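Local coordinates for protein beta-1,4-exocellulase (Thermobifida fusca, PDB 4B4H) that probably hydrolyses beta-1,4-glycosidic bonds of cellulose as a cellobiohydrolase, the chain here being the family 6 catalytic domain of a longer protein, at residues Asn33-Val38 with Thr76-Ile81; Ser137-Val142 with Asp203-Ala208; Asn228-Val233 with Val260-Phe265; Thr232-Leu237 with Ser315-Arg320; Arg249-Val254 with Thr310-Ser315. All coordinates share one frame; numbering follows the deposited sequence. Where two conformers were deposited one is given.

Contact 1: residues Asn33-Val38 with Thr76-Ile81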
# COMPACT_ATOMS: atom_id res chain seq x y z
N ASN A 33 13.76 -6.51 -13.86
CA ASN A 33 13.36 -7.90 -13.66
C ASN A 33 12.71 -8.14 -12.30
O ASN A 33 12.57 -9.29 -11.86
CB ASN A 33 14.57 -8.83 -13.80
CG ASN A 33 15.22 -8.76 -15.17
OD1 ASN A 33 16.38 -8.38 -15.29
ND2 ASN A 33 14.48 -9.13 -16.20
N GLU A 34 12.34 -7.07 -11.60
CA GLU A 34 11.71 -7.21 -10.30
C GLU A 34 10.21 -7.38 -10.50
O GLU A 34 9.67 -6.92 -11.50
CB GLU A 34 12.01 -6.01 -9.40
CG GLU A 34 13.49 -5.90 -9.03
CD GLU A 34 14.07 -7.20 -8.47
OE1 GLU A 34 13.50 -7.78 -7.52
OE2 GLU A 34 15.11 -7.64 -9.00
N SER A 35 9.58 -8.09 -9.57
CA SER A 35 8.12 -8.31 -9.56
C SER A 35 7.36 -7.10 -9.01
O SER A 35 7.66 -6.61 -7.92
CB SER A 35 7.79 -9.55 -8.74
OG SER A 35 6.40 -9.83 -8.78
N THR A 36 6.33 -6.67 -9.76
CA THR A 36 5.44 -5.57 -9.36
C THR A 36 3.99 -6.03 -9.51
O THR A 36 3.70 -6.89 -10.35
CB THR A 36 5.69 -4.23 -10.14
OG1 THR A 36 5.52 -4.42 -11.55
CG2 THR A 36 7.11 -3.70 -9.88
N ALA A 37 3.10 -5.48 -8.70
CA ALA A 37 1.70 -5.86 -8.75
C ALA A 37 1.01 -5.26 -9.97
O ALA A 37 1.42 -4.21 -10.46
CB ALA A 37 1.01 -5.44 -7.47
N VAL A 38 -0.01 -5.95 -10.47
CA VAL A 38 -0.83 -5.41 -11.54
C VAL A 38 -2.01 -4.74 -10.86
O VAL A 38 -2.67 -5.35 -10.03
CB VAL A 38 -1.29 -6.52 -12.52
CG1 VAL A 38 -2.41 -6.02 -13.43
CG2 VAL A 38 -0.10 -7.04 -13.33
N THR A 76 3.81 -16.61 -8.51
CA THR A 76 2.98 -15.72 -7.74
C THR A 76 2.89 -14.36 -8.42
O THR A 76 3.91 -13.71 -8.71
CB THR A 76 3.53 -15.61 -6.31
OG1 THR A 76 3.55 -16.92 -5.75
CG2 THR A 76 2.68 -14.70 -5.43
N ILE A 77 1.65 -13.96 -8.71
CA ILE A 77 1.31 -12.65 -9.30
C ILE A 77 0.45 -11.87 -8.31
O ILE A 77 -0.49 -12.42 -7.72
CB ILE A 77 0.58 -12.76 -10.67
CG1 ILE A 77 0.32 -11.36 -11.27
CG2 ILE A 77 -0.73 -13.53 -10.54
CD1 ILE A 77 -0.20 -11.35 -12.70
N GLN A 78 0.75 -10.61 -8.18
CA GLN A 78 0.01 -9.80 -7.26
C GLN A 78 -0.97 -8.90 -8.04
O GLN A 78 -0.62 -8.37 -8.95
CB GLN A 78 0.96 -8.94 -6.42
CG GLN A 78 1.98 -9.68 -5.59
CD GLN A 78 3.08 -8.77 -5.14
OE1 GLN A 78 4.06 -8.63 -5.77
NE2 GLN A 78 2.87 -8.16 -4.05
N VAL A 79 -2.20 -8.88 -7.63
CA VAL A 79 -3.24 -8.10 -8.29
C VAL A 79 -3.85 -7.16 -7.25
O VAL A 79 -4.29 -7.61 -6.20
CB VAL A 79 -4.35 -9.03 -8.86
CG1 VAL A 79 -5.55 -8.22 -9.32
CG2 VAL A 79 -3.86 -9.90 -10.01
N VAL A 80 -3.89 -5.86 -7.54
CA VAL A 80 -4.47 -4.89 -6.58
C VAL A 80 -5.92 -4.64 -6.95
O VAL A 80 -6.20 -4.27 -8.08
CB VAL A 80 -3.71 -3.55 -6.57
CG1 VAL A 80 -4.12 -2.76 -5.35
CG2 VAL A 80 -2.20 -3.78 -6.51
N ILE A 81 -6.81 -4.89 -5.98
CA ILE A 81 -8.25 -4.64 -6.08
C ILE A 81 -8.51 -3.27 -5.46
O ILE A 81 -8.26 -3.06 -4.26
CB ILE A 81 -9.02 -5.72 -5.30
CG1 ILE A 81 -8.59 -7.13 -5.76
CG2 ILE A 81 -10.53 -5.55 -5.41
CD1 ILE A 81 -8.62 -7.36 -7.27
O HOH W 1 3.14 -9.53 -9.14
O HOH W 2 6.77 -7.79 -5.60
O HOH W 3 4.52 -11.33 -7.25
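Val38 and Val79 pair as a parallel beta bridge, side chains on the same face of the sheet, and two backbone hydrogen bonds fix them there. Val38 N donates a hydrogen bond to Gln78 O at 2.9 Å, and Val38 O accepts one from Val80 N at 2.8 Å. Weaker CA-H...O contacts lie beside these bonds, among them Val79 CA to Val38 O at 3.3 Å. Strand 75-81 is an inner strand of the mostly parallel, mixed sheet of this glycoside hydrolase family 6 domain, and residues 33-38 lead into the short strand 38-40 that lies against it. Before the bridge the two chains part, and ordered water takes over the polar work. One water accepts from Gln78 N at 2.8 Å and donates to Thr36 O and Ser35 OG. A second joins Ser35 O to Gln78 OE1, while a third is shared by Ser35 OG, Thr76 O and Gln78 OE1. Ser35 OG, anti to its backbone N (chi1 -177°), also bonds to Tyr13 O. Apolar contact is modest: Ala37 CB touches Gln78 CB and Val80 CG2, each at 3.7 Å, and Val38 CG2 meets Ile77 CD1 at 4.4 Å. Helix 59-70 packs on Val38, Ile77 and Val79, whereas Val80 lies near Trp39, a predicted substrate-binding residue.

Contact 2: residues Ser137-Val142 with Asp203-Ala208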
# COMPACT_ATOMS: atom_id res chain seq x y z
N SER A 137 -8.86 2.53 2.37
CA SER A 137 -10.29 2.29 2.60
C SER A 137 -10.64 2.28 4.08
O SER A 137 -10.75 3.33 4.70
CB SER A 137 -10.77 1.00 1.90
OG SER A 137 -10.07 -0.16 2.36
N LEU A 138 -10.75 1.09 4.66
CA LEU A 138 -11.28 0.90 6.01
C LEU A 138 -10.75 1.83 7.11
O LEU A 138 -11.53 2.26 7.97
CB LEU A 138 -11.12 -0.57 6.44
CG LEU A 138 -11.93 -1.57 5.60
CD1 LEU A 138 -11.66 -2.99 6.05
CD2 LEU A 138 -13.42 -1.27 5.60
N PRO A 139 -9.43 2.12 7.13
CA PRO A 139 -8.96 2.95 8.26
C PRO A 139 -9.47 4.41 8.22
O PRO A 139 -9.45 5.09 9.25
CB PRO A 139 -7.42 2.87 8.15
CG PRO A 139 -7.18 1.56 7.42
CD PRO A 139 -8.29 1.52 6.40
N ASN A 140 -9.96 4.86 7.07
CA ASN A 140 -10.62 6.17 6.99
C ASN A 140 -11.85 6.23 7.89
O ASN A 140 -12.16 7.29 8.44
CB ASN A 140 -11.03 6.50 5.56
CG ASN A 140 -9.84 6.83 4.68
OD1 ASN A 140 -9.20 7.87 4.82
ND2 ASN A 140 -9.55 5.95 3.74
N LEU A 141 -12.54 5.10 8.05
CA LEU A 141 -13.75 5.03 8.87
C LEU A 141 -13.46 5.03 10.37
O LEU A 141 -14.39 5.11 11.18
CB LEU A 141 -14.63 3.85 8.47
CG LEU A 141 -14.88 3.73 6.97
CD1 LEU A 141 -15.73 2.51 6.67
CD2 LEU A 141 -15.53 4.98 6.38
N VAL A 142 -12.18 4.91 10.72
CA VAL A 142 -11.71 5.03 12.11
C VAL A 142 -11.32 6.49 12.40
O VAL A 142 -11.73 7.06 13.41
CB VAL A 142 -10.49 4.11 12.38
CG1 VAL A 142 -9.98 4.30 13.81
CG2 VAL A 142 -10.83 2.66 12.10
N ASP A 203 -10.81 -3.71 14.90
CA ASP A 203 -12.24 -3.99 14.98
C ASP A 203 -12.91 -3.89 13.62
O ASP A 203 -13.71 -4.77 13.26
CB ASP A 203 -12.92 -3.06 15.98
CG ASP A 203 -12.54 -3.35 17.42
OD1 ASP A 203 -12.01 -4.46 17.68
OD2 ASP A 203 -12.77 -2.49 18.29
N ILE A 204 -12.57 -2.83 12.87
CA ILE A 204 -13.13 -2.61 11.55
C ILE A 204 -12.66 -3.63 10.50
O ILE A 204 -13.44 -4.02 9.64
CB ILE A 204 -12.96 -1.14 11.04
CG1 ILE A 204 -14.02 -0.85 9.96
CG2 ILE A 204 -11.56 -0.86 10.52
CD1 ILE A 204 -14.23 0.60 9.65
N PHE A 205 -11.41 -4.07 10.60
CA PHE A 205 -10.94 -5.15 9.73
C PHE A 205 -11.80 -6.41 9.92
O PHE A 205 -12.18 -7.08 8.95
CB PHE A 205 -9.47 -5.48 10.00
CG PHE A 205 -8.52 -4.35 9.68
CD1 PHE A 205 -8.82 -3.41 8.70
CD2 PHE A 205 -7.30 -4.25 10.35
CE1 PHE A 205 -7.93 -2.38 8.42
CE2 PHE A 205 -6.41 -3.23 10.07
CZ PHE A 205 -6.73 -2.29 9.11
N TYR A 206 -12.12 -6.68 11.19
CA TYR A 206 -12.88 -7.86 11.58
C TYR A 206 -14.32 -7.72 11.10
O TYR A 206 -14.88 -8.66 10.56
CB TYR A 206 -12.82 -8.06 13.10
CG TYR A 206 -13.44 -9.36 13.58
CD1 TYR A 206 -12.71 -10.56 13.56
CD2 TYR A 206 -14.75 -9.40 14.03
CE1 TYR A 206 -13.28 -11.75 13.99
CE2 TYR A 206 -15.33 -10.58 14.46
CZ TYR A 206 -14.59 -11.75 14.44
OH TYR A 206 -15.17 -12.91 14.87
N GLU A 207 -14.90 -6.54 11.28
CA GLU A 207 -16.23 -6.24 10.76
C GLU A 207 -16.31 -6.56 9.27
O GLU A 207 -17.21 -7.29 8.85
CB GLU A 207 -16.61 -4.77 11.04
CG GLU A 207 -18.02 -4.38 10.61
CD GLU A 207 -18.33 -2.90 10.84
OE1 GLU A 207 -17.42 -2.15 11.24
OE2 GLU A 207 -19.49 -2.49 10.62
N ALA A 208 -15.35 -6.04 8.49
CA ALA A 208 -15.31 -6.23 7.02
C ALA A 208 -15.21 -7.69 6.62
O ALA A 208 -15.91 -8.16 5.73
CB ALA A 208 -14.16 -5.44 6.40
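Ile204 is the bump of helix 198-209 that packs into the turn and first helical residues of 137-142, and its two ends settle in different hollows. CD1 presses on Leu141 CB at 3.5 Å, tighter than usual van der Waals contact, and lies 3.6 Å from Leu138 O. CG1 runs anti to the backbone N (chi1 -158°), leaving CG2 between the backbone N and the carbonyl carbon, where it meets Leu138 CB at 4.1 Å and Val142 CG2 at 3.9 Å. An alanine here would probably leave a gap among Leu138, Leu141 and Val142, whose side chains would lose their common partner. Leu138 is the answering bump: its CD1 drops onto Ala208 CB at 3.5 Å and reaches the edge of the Phe205 ring, in the ring plane, at CD1, 3.9 Å away. Pro139 CG meets the same edge at Phe205 CE1, 4.1 Å off, its side chain crossing that of Phe205 at about a right angle. A type I turn from Ser137 to Asn140 presents Leu138 and Pro139, and Ser137 O accepts from both Asn140 N and Asn140 ND2. The turn directly follows Asp136, the predicted proton donor. Pro139 also touches Trp191 of helix 189-192, while Leu141 and Ala208 lie against helix 162-175.

Contact 3: residues Asn228-Val233 with Val260-Phe265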
# COMPACT_ATOMS: atom_id res chain seq x y z
N ASN A 228 3.22 3.43 -0.23
CA ASN A 228 3.67 4.48 0.69
C ASN A 228 5.19 4.41 0.91
O ASN A 228 5.92 3.82 0.10
CB ASN A 228 2.90 4.43 2.04
CG ASN A 228 2.71 5.80 2.70
OD1 ASN A 228 3.64 6.38 3.25
ND2 ASN A 228 1.47 6.30 2.68
N TYR A 229 5.65 5.07 1.95
CA TYR A 229 7.08 5.36 2.07
C TYR A 229 7.64 5.13 3.48
O TYR A 229 8.80 5.42 3.73
CB TYR A 229 7.36 6.82 1.65
CG TYR A 229 6.93 7.19 0.23
CD1 TYR A 229 5.64 7.68 -0.04
CD2 TYR A 229 7.82 7.08 -0.83
CE1 TYR A 229 5.25 8.02 -1.33
CE2 TYR A 229 7.43 7.42 -2.12
CZ TYR A 229 6.15 7.92 -2.36
OH TYR A 229 5.80 8.26 -3.65
N SER A 230 6.82 4.59 4.38
CA SER A 230 7.19 4.39 5.78
C SER A 230 8.29 3.34 5.86
O SER A 230 8.31 2.41 5.03
CB SER A 230 5.98 4.04 6.65
OG SER A 230 5.27 5.23 7.00
N ALA A 231 9.22 3.52 6.78
CA ALA A 231 10.40 2.67 6.88
C ALA A 231 10.05 1.28 7.39
O ALA A 231 9.23 1.16 8.30
CB ALA A 231 11.44 3.33 7.78
N THR A 232 10.66 0.24 6.81
CA THR A 232 10.50 -1.14 7.31
C THR A 232 11.03 -1.24 8.74
O THR A 232 10.27 -1.58 9.66
CB THR A 232 11.22 -2.16 6.42
OG1 THR A 232 10.74 -2.06 5.08
CG2 THR A 232 10.93 -3.55 6.91
N VAL A 233 12.32 -0.94 8.90
CA VAL A 233 12.93 -0.73 10.22
C VAL A 233 13.63 0.64 10.20
O VAL A 233 14.20 1.02 9.19
CB VAL A 233 13.94 -1.84 10.60
CG1 VAL A 233 14.52 -1.59 11.98
CG2 VAL A 233 13.31 -3.23 10.52
N VAL A 260 7.73 3.51 15.23
CA VAL A 260 8.53 4.34 14.33
C VAL A 260 8.81 3.68 12.96
O VAL A 260 9.50 4.25 12.11
CB VAL A 260 9.88 4.75 14.96
CG1 VAL A 260 9.66 5.44 16.30
CG2 VAL A 260 10.80 3.55 15.14
N ASP A 261 8.30 2.46 12.78
CA ASP A 261 8.52 1.72 11.53
C ASP A 261 7.43 0.68 11.26
O ASP A 261 6.61 0.40 12.13
CB ASP A 261 9.94 1.12 11.48
CG ASP A 261 10.23 0.17 12.64
OD1 ASP A 261 9.35 -0.61 13.05
OD2 ASP A 261 11.38 0.20 13.12
N GLU A 262 7.44 0.11 10.06
CA GLU A 262 6.37 -0.78 9.62
C GLU A 262 6.47 -2.18 10.22
O GLU A 262 5.45 -2.82 10.50
CB GLU A 262 6.35 -0.88 8.09
CG GLU A 262 5.86 0.38 7.39
CD GLU A 262 4.44 0.73 7.77
OE1 GLU A 262 3.51 0.03 7.35
OE2 GLU A 262 4.23 1.69 8.54
N LEU A 263 7.69 -2.67 10.40
CA LEU A 263 7.84 -4.03 10.87
C LEU A 263 7.31 -4.21 12.29
O LEU A 263 6.55 -5.15 12.56
CB LEU A 263 9.29 -4.50 10.75
CG LEU A 263 9.50 -5.95 11.19
CD1 LEU A 263 8.74 -6.94 10.33
CD2 LEU A 263 10.98 -6.30 11.19
N SER A 264 7.69 -3.30 13.20
CA SER A 264 7.18 -3.36 14.56
C SER A 264 5.66 -3.34 14.54
O SER A 264 5.01 -4.10 15.24
CB SER A 264 7.69 -2.18 15.39
OG SER A 264 7.31 -0.95 14.80
N PHE A 265 5.12 -2.46 13.69
CA PHE A 265 3.69 -2.26 13.53
C PHE A 265 2.95 -3.52 13.06
O PHE A 265 2.05 -4.00 13.76
CB PHE A 265 3.46 -1.06 12.60
CG PHE A 265 2.03 -0.90 12.12
CD1 PHE A 265 1.01 -0.57 13.00
CD2 PHE A 265 1.72 -1.09 10.78
CE1 PHE A 265 -0.29 -0.41 12.54
CE2 PHE A 265 0.42 -0.94 10.31
CZ PHE A 265 -0.58 -0.61 11.20
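Asp261 meets the passing chain 228-233 with nearly every atom of its side chain. Its CB lies 3.3 Å from Ala231 O and equally close to Thr232 O. CG, set between the backbone N and the carbonyl carbon (chi1 59°), comes to 3.5 Å from Thr232 O. From there the carboxylate divides its work. OD1 turns back to its own helix and accepts from Ser264 N and Ser264 OG, which approach from opposite faces of the carboxylate plane. OD2 rests against Val233 CA and accepts from Glu234 N just beyond. The next two residues bind through their backbones: Glu262 N meets Ala231 O at 2.7 Å, nearly along the C=O axis, and Leu263 N meets Thr232 O in the carbonyl plane at 2.9 Å. Outside these bonds, Val233 CG2 and Leu263 CD2 lie side by side, and Ser230 CB touches Glu262 OE2. The Glu262 carboxylate is held by Ser224 through OE1 and by His189 N through OE2. Ser230 OG turns instead to His188, predicted to bind substrate. The arrangement is a helix N-cap in which amides of the first turn of helix 262-276 are taken partly by the Asp261 side chain and partly by carbonyls of the loop that carries Asn228, a predicted substrate-binding residue.

Contact 4: residues Thr232-Leu237 with Ser315-Arg320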
# COMPACT_ATOMS: atom_id res chain seq x y z
N THR A 232 10.66 0.24 6.81
CA THR A 232 10.50 -1.14 7.31
C THR A 232 11.03 -1.24 8.74
O THR A 232 10.27 -1.58 9.66
CB THR A 232 11.22 -2.16 6.42
OG1 THR A 232 10.74 -2.06 5.08
CG2 THR A 232 10.93 -3.55 6.91
N VAL A 233 12.32 -0.94 8.90
CA VAL A 233 12.93 -0.73 10.22
C VAL A 233 13.63 0.64 10.20
O VAL A 233 14.20 1.02 9.19
CB VAL A 233 13.94 -1.84 10.60
CG1 VAL A 233 14.52 -1.59 11.98
CG2 VAL A 233 13.31 -3.23 10.52
N GLU A 234 13.54 1.39 11.30
CA GLU A 234 14.39 2.56 11.50
C GLU A 234 15.63 2.10 12.27
O GLU A 234 15.54 1.82 13.46
CB GLU A 234 13.64 3.65 12.26
CG GLU A 234 12.63 4.43 11.42
CD GLU A 234 13.26 5.53 10.57
OE1 GLU A 234 14.50 5.65 10.51
OE2 GLU A 234 12.48 6.28 9.94
N PRO A 235 16.80 2.04 11.59
CA PRO A 235 17.99 1.45 12.20
C PRO A 235 18.50 2.22 13.43
O PRO A 235 19.01 1.61 14.36
CB PRO A 235 19.03 1.48 11.07
CG PRO A 235 18.24 1.61 9.82
CD PRO A 235 17.06 2.46 10.20
N TYR A 236 18.32 3.54 13.43
CA TYR A 236 18.96 4.40 14.43
C TYR A 236 17.97 4.99 15.43
O TYR A 236 18.34 5.81 16.29
CB TYR A 236 19.80 5.49 13.73
CG TYR A 236 20.66 4.93 12.62
CD1 TYR A 236 21.57 3.90 12.87
CD2 TYR A 236 20.56 5.40 11.31
CE1 TYR A 236 22.35 3.36 11.86
CE2 TYR A 236 21.34 4.87 10.29
CZ TYR A 236 22.24 3.84 10.57
OH TYR A 236 23.03 3.29 9.57
N LEU A 237 16.72 4.56 15.34
CA LEU A 237 15.68 5.08 16.20
C LEU A 237 15.04 3.97 17.02
O LEU A 237 14.66 2.92 16.49
CB LEU A 237 14.62 5.79 15.36
CG LEU A 237 14.18 7.21 15.74
CD1 LEU A 237 15.37 8.10 16.05
CD2 LEU A 237 13.36 7.80 14.61
N SER A 315 18.55 11.30 12.42
CA SER A 315 18.77 9.86 12.60
C SER A 315 17.81 9.00 11.80
O SER A 315 18.09 7.83 11.55
CB SER A 315 18.62 9.49 14.07
OG SER A 315 19.68 10.04 14.82
N ARG A 316 16.66 9.57 11.42
CA ARG A 316 15.61 8.82 10.74
C ARG A 316 15.84 8.68 9.24
O ARG A 316 16.29 9.63 8.59
CB ARG A 316 14.22 9.41 11.01
CG ARG A 316 13.98 10.85 10.58
CD ARG A 316 12.64 11.26 11.16
NE ARG A 316 12.26 12.66 10.99
CZ ARG A 316 11.49 13.12 10.01
NH1 ARG A 316 11.04 12.31 9.05
NH2 ARG A 316 11.17 14.40 9.96
N ILE A 317 15.56 7.49 8.72
CA ILE A 317 15.75 7.24 7.29
C ILE A 317 14.55 7.75 6.48
O ILE A 317 14.73 8.25 5.40
CB ILE A 317 16.10 5.77 6.96
CG1 ILE A 317 14.96 4.83 7.33
CG2 ILE A 317 17.42 5.41 7.64
CD1 ILE A 317 15.04 3.48 6.65
N ASP A 318 13.34 7.58 7.01
CA ASP A 318 12.15 8.20 6.44
C ASP A 318 12.27 9.70 6.70
O ASP A 318 12.06 10.14 7.84
CB ASP A 318 10.89 7.63 7.10
CG ASP A 318 9.59 8.16 6.50
OD1 ASP A 318 9.58 9.16 5.74
OD2 ASP A 318 8.55 7.56 6.83
N ARG A 319 12.60 10.46 5.65
CA ARG A 319 12.89 11.89 5.78
C ARG A 319 11.70 12.80 5.47
O ARG A 319 11.85 14.01 5.34
CB ARG A 319 14.07 12.29 4.89
CG ARG A 319 15.35 11.53 5.21
CD ARG A 319 16.54 12.22 4.56
NE ARG A 319 16.32 12.43 3.13
CZ ARG A 319 16.63 11.56 2.18
NH1 ARG A 319 17.23 10.41 2.50
NH2 ARG A 319 16.40 11.83 0.90
N ARG A 320 10.51 12.23 5.38
CA ARG A 320 9.35 13.03 5.04
C ARG A 320 9.06 14.11 6.08
O ARG A 320 9.49 14.02 7.22
CB ARG A 320 8.15 12.14 4.86
CG ARG A 320 8.17 11.35 3.58
CD ARG A 320 6.93 10.48 3.49
NE ARG A 320 6.97 9.38 4.45
CZ ARG A 320 5.95 8.55 4.67
NH1 ARG A 320 4.79 8.72 4.04
NH2 ARG A 320 6.09 7.56 5.55
O HOH W 4 16.96 5.40 11.71
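Glu234 reaches across to two successive backbone amides with its carboxylate. OE1 takes Ile317 N on its syn lone pair at 2.8 Å, in an almost straight bond of 171°. OE2 receives Asp318 N in a weak bond of 3.3 Å. A bend at chi2 (-81°) brings CD round to these amides, and a water strengthens the join by donating to Glu234 OE1 and Ser315 O while accepting from Tyr236 N. With Ile317 N, the water and, weakly, Asp318 N on its oxygens, the carboxylate is probably held in its rotation.

Behind the amides, the segment 315-320 braces itself. Arg320 grips Asp318 in a side-on salt bridge, NE to OD1 and NH2 to OD2, the latter at 2.8 Å, and Arg320 N to Asp318 OD1 completes an Asx turn. Arg316 sends NH1 and NH2 to Arg320 O, and NH1 also to Asp318 O; its NE pairs with Asp313. The carboxylates of Glu234 and Asp318 come near each other, OE2 to OD2 5.2 Å, and any repulsion between them would probably be eased by the neighbouring arginines.

Packing surrounds these bonds. Ile317 CG1 lies 3.3 Å from Glu234 OE1, and its CG2 meets Pro235 CD at 3.9 Å. Ser315 O sits at the edge of the Tyr236 ring, in its plane, 3.5 Å from CD2. Leu237 CD2 lies beside Arg316 CB. Two irregular loops are thus joined by a carboxylate-to-backbone bridge at a type I turn, Glu234 to Leu237. The bridge borders the predicted substrate site, where Arg320 makes a weak bond to Asn228.

Contact 5: residues Arg249-Val254 with Thr310-Ser315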
# COMPACT_ATOMS: atom_id res chain seq x y z
N ARG A 249 9.41 9.49 21.89
CA ARG A 249 7.95 9.57 21.79
C ARG A 249 7.40 10.99 21.66
O ARG A 249 6.37 11.20 21.03
CB ARG A 249 7.31 8.88 23.00
CG ARG A 249 7.42 7.37 22.98
CD ARG A 249 7.19 6.77 24.36
NE ARG A 249 7.40 5.33 24.36
CZ ARG A 249 6.49 4.44 23.97
NH1 ARG A 249 5.30 4.84 23.55
NH2 ARG A 249 6.76 3.15 24.01
N GLN A 250 8.08 11.96 22.27
CA GLN A 250 7.56 13.33 22.31
C GLN A 250 7.99 14.18 21.13
O GLN A 250 7.54 15.33 21.01
CB GLN A 250 7.96 14.03 23.60
CG GLN A 250 8.08 13.13 24.82
CD GLN A 250 8.70 13.88 25.97
OE1 GLN A 250 9.89 13.71 26.26
NE2 GLN A 250 7.91 14.74 26.62
N SER A 251 8.84 13.63 20.27
CA SER A 251 9.31 14.36 19.09
C SER A 251 8.17 14.70 18.13
O SER A 251 7.11 14.05 18.13
CB SER A 251 10.40 13.57 18.35
OG SER A 251 9.89 12.35 17.83
N LYS A 252 8.41 15.73 17.33
CA LYS A 252 7.42 16.18 16.35
C LYS A 252 7.17 15.09 15.30
O LYS A 252 6.04 14.95 14.84
CB LYS A 252 7.80 17.53 15.72
CG LYS A 252 9.02 17.52 14.81
CD LYS A 252 9.37 18.92 14.33
CE LYS A 252 10.62 18.92 13.46
NZ LYS A 252 11.12 20.29 13.18
N TRP A 253 8.21 14.31 14.96
CA TRP A 253 8.07 13.18 14.03
C TRP A 253 7.24 12.05 14.59
O TRP A 253 6.24 11.66 13.99
CB TRP A 253 9.44 12.64 13.61
CG TRP A 253 9.36 11.46 12.66
CD1 TRP A 253 9.83 10.16 12.88
CD2 TRP A 253 8.80 11.43 11.29
NE1 TRP A 253 9.60 9.36 11.78
CE2 TRP A 253 8.97 10.05 10.80
CE3 TRP A 253 8.16 12.37 10.47
CZ2 TRP A 253 8.55 9.67 9.53
CZ3 TRP A 253 7.75 11.97 9.19
CH2 TRP A 253 7.92 10.64 8.74
N VAL A 254 7.66 11.52 15.74
CA VAL A 254 7.02 10.32 16.31
C VAL A 254 5.63 10.63 16.86
O VAL A 254 4.69 9.85 16.68
CB VAL A 254 7.92 9.63 17.36
CG1 VAL A 254 7.32 8.32 17.86
CG2 VAL A 254 9.31 9.38 16.78
N THR A 310 16.18 17.58 16.52
CA THR A 310 17.35 17.50 15.64
C THR A 310 17.98 16.09 15.67
O THR A 310 18.48 15.61 14.65
CB THR A 310 18.38 18.62 15.95
OG1 THR A 310 17.70 19.87 16.09
CG2 THR A 310 19.41 18.75 14.81
N TYR A 311 17.93 15.43 16.82
CA TYR A 311 18.35 14.02 16.93
C TYR A 311 17.49 13.14 16.04
O TYR A 311 18.00 12.31 15.25
CB TYR A 311 18.24 13.52 18.38
CG TYR A 311 18.48 12.02 18.51
CD1 TYR A 311 17.45 11.10 18.27
CD2 TYR A 311 19.73 11.52 18.87
CE1 TYR A 311 17.67 9.73 18.38
CE2 TYR A 311 19.96 10.16 18.98
CZ TYR A 311 18.92 9.26 18.74
OH TYR A 311 19.14 7.91 18.85
N VAL A 312 16.17 13.32 16.17
CA VAL A 312 15.20 12.49 15.47
C VAL A 312 15.25 12.78 13.97
O VAL A 312 15.32 11.86 13.16
CB VAL A 312 13.79 12.65 16.08
CG1 VAL A 312 12.73 12.11 15.14
CG2 VAL A 312 13.70 11.94 17.42
N ASP A 313 15.27 14.07 13.61
CA ASP A 313 15.31 14.44 12.19
C ASP A 313 16.60 14.02 11.49
O ASP A 313 16.57 13.72 10.30
CB ASP A 313 15.01 15.93 12.00
CG ASP A 313 13.56 16.29 12.38
OD1 ASP A 313 12.71 15.39 12.57
OD2 ASP A 313 13.26 17.50 12.47
N GLU A 314 17.72 13.98 12.22
CA GLU A 314 19.02 13.57 11.66
C GLU A 314 19.35 12.07 11.70
O GLU A 314 20.34 11.64 11.09
CB GLU A 314 20.16 14.32 12.35
CG GLU A 314 20.26 15.80 12.02
CD GLU A 314 21.41 16.47 12.77
OE1 GLU A 314 22.26 15.75 13.35
OE2 GLU A 314 21.45 17.72 12.77
N SER A 315 18.55 11.30 12.42
CA SER A 315 18.77 9.86 12.60
C SER A 315 17.81 9.00 11.80
O SER A 315 18.09 7.83 11.55
CB SER A 315 18.62 9.49 14.07
OG SER A 315 19.68 10.04 14.82
O HOH W 5 11.37 15.06 15.14
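Lys252 and Asp313 meet with carbon closer than nitrogen: in the lysine conformer given, Asp313 OD2 lies 3.2 Å from Lys252 CE but 3.6 Å from Lys252 NZ, a long salt bridge and a doubtful one, since a second conformer exists. The extended lysine crosses the aspartate at about a right angle, so the carboxylate lies against the flank of the chain near its end. The other oxygen, Asp313 OD1, is salt-bridged to Arg316 and accepts a hydrogen bond from a water that also accepts from Trp253 N. The apolar half of the contact centres on Val312. Its CG2 lies 3.8 Å from Ser251 CB, and its CG1, held anti to the backbone N (chi1 164°), rests 3.7 Å from Trp253 CB. Ser251 OG, placed between its backbone N and carbonyl carbon, lies 3.9 Å from both valine methyls; it also bonds to Ile248 O and accepts from Val254 N at 3.2 Å. An alanine here would probably leave Val254 N and Ile248 O without this partner and the turn less firmly held. The Trp253 ring leads away from helix 308-315 to a cation-pi contact with Arg316. This is an ST motif at the start of a helix-like turn, Ser251 to Val254, laid against helix 308-315.

How the contacts relate
Contact 1 is the sheet member of the set, buried and built on backbone pairing, while contact 2, also largely buried, relies on apolar side chains between a turn and a helix. Contacts 3, 4 and 5 form a touching group beside predicted substrate-binding residues. Contacts 3 and 4 share Thr232 and Val233, and contacts 4 and 5 share Ser315, with Trp253 packed on Arg316 and Asp318. Through this group the chemistry passes from helix capping, through carboxylate-to-amide bonds between loops, to a long, doubtful salt bridge. Contact 3 is partly buried and contact 4 buried; contact 5, though buried at Val312, has its centre farthest out, about 24 Å from the chain's centre, with its charged pair more exposed.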